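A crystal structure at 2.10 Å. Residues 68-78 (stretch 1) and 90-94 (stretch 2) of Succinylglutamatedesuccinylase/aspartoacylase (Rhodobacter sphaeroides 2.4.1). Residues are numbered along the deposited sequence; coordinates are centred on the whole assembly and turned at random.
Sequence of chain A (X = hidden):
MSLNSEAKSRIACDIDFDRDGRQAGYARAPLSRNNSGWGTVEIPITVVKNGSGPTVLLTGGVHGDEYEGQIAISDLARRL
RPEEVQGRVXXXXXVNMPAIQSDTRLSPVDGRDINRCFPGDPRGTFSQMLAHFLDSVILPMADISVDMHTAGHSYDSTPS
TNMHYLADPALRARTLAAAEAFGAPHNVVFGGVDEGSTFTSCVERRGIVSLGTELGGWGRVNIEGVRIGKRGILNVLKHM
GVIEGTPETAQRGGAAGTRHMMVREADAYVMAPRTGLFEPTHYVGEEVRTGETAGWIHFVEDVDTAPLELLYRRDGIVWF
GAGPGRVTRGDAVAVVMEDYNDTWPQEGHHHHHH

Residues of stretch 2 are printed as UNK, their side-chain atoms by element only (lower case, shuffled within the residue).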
# COMPACT_ATOMS: atom_id res chain seq x y z
N GLU A 68 3.95 -4.17 28.19
CA GLU A 68 4.08 -4.24 29.65
C GLU A 68 4.68 -2.97 30.27
O GLU A 68 4.21 -2.49 31.31
CB GLU A 68 4.82 -5.53 30.07
CG GLU A 68 3.92 -6.77 30.02
CD GLU A 68 3.52 -7.23 28.60
OE1 GLU A 68 3.84 -6.60 27.56
OE2 GLU A 68 2.83 -8.26 28.53
N GLY A 69 5.69 -2.39 29.60
CA GLY A 69 6.23 -1.07 30.04
C GLY A 69 5.22 0.06 29.93
O GLY A 69 5.17 0.95 30.78
N GLN A 70 4.41 0.06 28.87
CA GLN A 70 3.38 1.11 28.71
C GLN A 70 2.38 1.10 29.89
O GLN A 70 2.01 2.15 30.36
CB GLN A 70 2.60 0.92 27.40
CG GLN A 70 3.48 0.99 26.11
CD GLN A 70 2.62 0.74 24.88
OE1 GLN A 70 1.50 1.24 24.80
NE2 GLN A 70 3.13 -0.09 23.92
N ILE A 71 1.93 -0.11 30.28
CA ILE A 71 1.02 -0.28 31.43
C ILE A 71 1.70 0.05 32.77
O ILE A 71 1.19 0.89 33.53
CB ILE A 71 0.46 -1.70 31.48
CG1 ILE A 71 -0.49 -1.97 30.28
CG2 ILE A 71 -0.27 -1.92 32.81
CD1 ILE A 71 -0.74 -3.48 30.03
N ALA A 72 2.85 -0.57 33.05
CA ALA A 72 3.51 -0.41 34.35
C ALA A 72 3.85 1.07 34.60
O ALA A 72 3.57 1.61 35.67
CB ALA A 72 4.76 -1.24 34.39
N ILE A 73 4.43 1.72 33.59
CA ILE A 73 4.91 3.10 33.75
C ILE A 73 3.79 4.16 33.77
O ILE A 73 3.87 5.11 34.52
CB ILE A 73 6.02 3.43 32.71
CG1 ILE A 73 7.23 2.51 32.91
CG2 ILE A 73 6.51 4.86 32.81
CD1 ILE A 73 8.28 2.62 31.79
N SER A 74 2.77 4.02 32.93
CA SER A 74 1.68 4.98 32.96
C SER A 74 0.89 4.87 34.25
O SER A 74 0.40 5.88 34.78
CB SER A 74 0.77 4.84 31.72
OG SER A 74 -0.02 3.68 31.79
N ASP A 75 0.74 3.64 34.75
CA ASP A 75 0.12 3.43 36.06
C ASP A 75 0.92 4.14 37.18
O ASP A 75 0.34 4.84 38.00
CB ASP A 75 -0.02 1.91 36.31
CG ASP A 75 -0.60 1.59 37.70
OD1 ASP A 75 -1.81 1.85 37.89
OD2 ASP A 75 0.15 1.06 38.56
N LEU A 76 2.24 3.98 37.19
CA LEU A 76 3.07 4.59 38.24
C LEU A 76 3.03 6.09 38.10
O LEU A 76 2.93 6.83 39.10
CB LEU A 76 4.52 4.06 38.24
CG LEU A 76 5.47 4.60 39.32
CD1 LEU A 76 4.94 4.34 40.76
CD2 LEU A 76 6.91 4.07 39.13
N ALA A 77 3.01 6.54 36.83
CA ALA A 77 3.01 7.97 36.54
C ALA A 77 1.76 8.65 37.07
O ALA A 77 1.80 9.81 37.48
CB ALA A 77 3.20 8.23 35.00
N ARG A 78 0.64 7.93 37.04
CA ARG A 78 -0.62 8.49 37.50
C ARG A 78 -0.71 8.58 39.04
O ARG A 78 -1.36 9.48 39.57
CB ARG A 78 -1.81 7.67 36.93
CG ARG A 78 -3.19 8.27 37.22
CD ARG A 78 -4.34 7.51 36.52
NE ARG A 78 -4.32 6.08 36.81
CZ ARG A 78 -4.88 5.54 37.89
NH1 ARG A 78 -5.48 6.31 38.79
NH2 ARG A 78 -4.81 4.23 38.10
N UNK A 90 11.56 10.34 36.18
CA UNK A 90 11.08 10.72 34.84
C UNK A 90 10.47 9.49 34.15
O UNK A 90 11.14 8.46 34.00
c UNK A 90 12.22 11.33 34.02
c UNK A 90 11.75 11.72 32.54
c UNK A 90 14.13 13.01 34.31
c UNK A 90 12.78 12.56 34.78
N UNK A 91 9.21 9.61 33.71
CA UNK A 91 8.39 8.48 33.22
C UNK A 91 7.85 8.78 31.83
O UNK A 91 7.10 9.73 31.67
c UNK A 91 7.24 8.17 34.19
s UNK A 91 6.62 7.65 36.97
c UNK A 91 6.49 9.43 37.16
c UNK A 91 7.77 7.59 35.56
N UNK A 92 8.31 8.01 30.83
CA UNK A 92 7.79 8.09 29.45
C UNK A 92 7.27 6.73 29.14
O UNK A 92 8.02 5.91 28.63
c UNK A 92 8.88 8.49 28.42
c UNK A 92 10.23 10.28 29.60
c UNK A 92 9.86 10.50 27.13
c UNK A 92 9.25 9.98 28.44
N UNK A 93 6.00 6.46 29.47
CA UNK A 93 5.47 5.11 29.28
C UNK A 93 5.23 4.75 27.83
O UNK A 93 5.10 3.57 27.53
c UNK A 93 4.11 5.17 29.97
c UNK A 93 4.97 7.38 30.02
c UNK A 93 3.69 6.61 29.82
N UNK A 94 5.17 5.73 26.96
CA UNK A 94 4.71 5.49 25.59
C UNK A 94 5.51 6.33 24.61
O UNK A 94 5.02 7.31 24.11
c UNK A 94 3.20 5.78 25.50

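Position 90 carries four side-chain carbons. The carbon bonded to CA bears two further carbons, and one of these arms is extended by a fourth atom, so the chain forks at its first atom with one arm two carbons long. No side-chain atom reaches stretch 1, and identification rests on topology alone: this is Ile-90, with chi1 m and chi2 t, whose CG2 stays 8.6 Å from CG2 of Ile-73.

Position 91 holds three carbons and one sulfur in an unbranched chain, with the sulfur third and a terminal carbon beyond it. Its CA-to-CB bond points toward the helix. CB lies 3.7 Å from CG2 of Ile-73, while the sulfur sits 3.6 Å from CA of Ala-77, 4.0 Å from CB of Ala-77 and 4.0 Å from CG of Leu-76. A sulfur followed by a methyl identifies Met-91, whose m, t, m rotamer carries SD along to the later part of the helical stretch.

Position 92 again has four carbons, but here the fork falls at the second atom, which bears two single-carbon arms. The CA-to-CB bond points away from the helix, as expected from the alternation of a strand, and CB stays 6.2 Å from CG2 of Ile-73; the backbone N of position 92 is nevertheless 4.1 Å from that CG2. The branching defines Leu-92.

Position 93 has three carbons, the last bonded to the residue's own backbone N, closing a five-membered ring. CB lies 3.4 Å from N of Ser-74, 3.8 Å from CB of Ser-74 and 3.7 Å from CG2 of Ile-73. The ring closure specifies Pro-93, with a C-gamma endo pucker and phi of -73°.

Position 94 has a single side-chain carbon, CB, directed sideways and 4.8 Å from CG of Gln-70. One carbon with nothing beyond it is Ala-94.

The contact is chiefly apolar packing, burying 375 Å² in total, with no hydrogen bond between the stretches. Helix and strand axes approach to 8.1 Å and their directions differ by 136°. Ile-73 occupies the middle, its CG2 meeting both Met-91 and Pro-93. Close approach at Pro-93 is reflected in the 4.5 Å separation of its CA from CA of Gln-70; there, CA of Gln-70 makes a CA-H...O contact with O of Pro-93 at 3.2 Å, with 147° at the hydrogen. Within the helix, OG of Ser-74 donates a hydrogen bond to O of Gln-70 at 2.9 Å, satisfying its polar group locally while its CB packs against the proline.

Stretch 2 (90-94) IMLPA
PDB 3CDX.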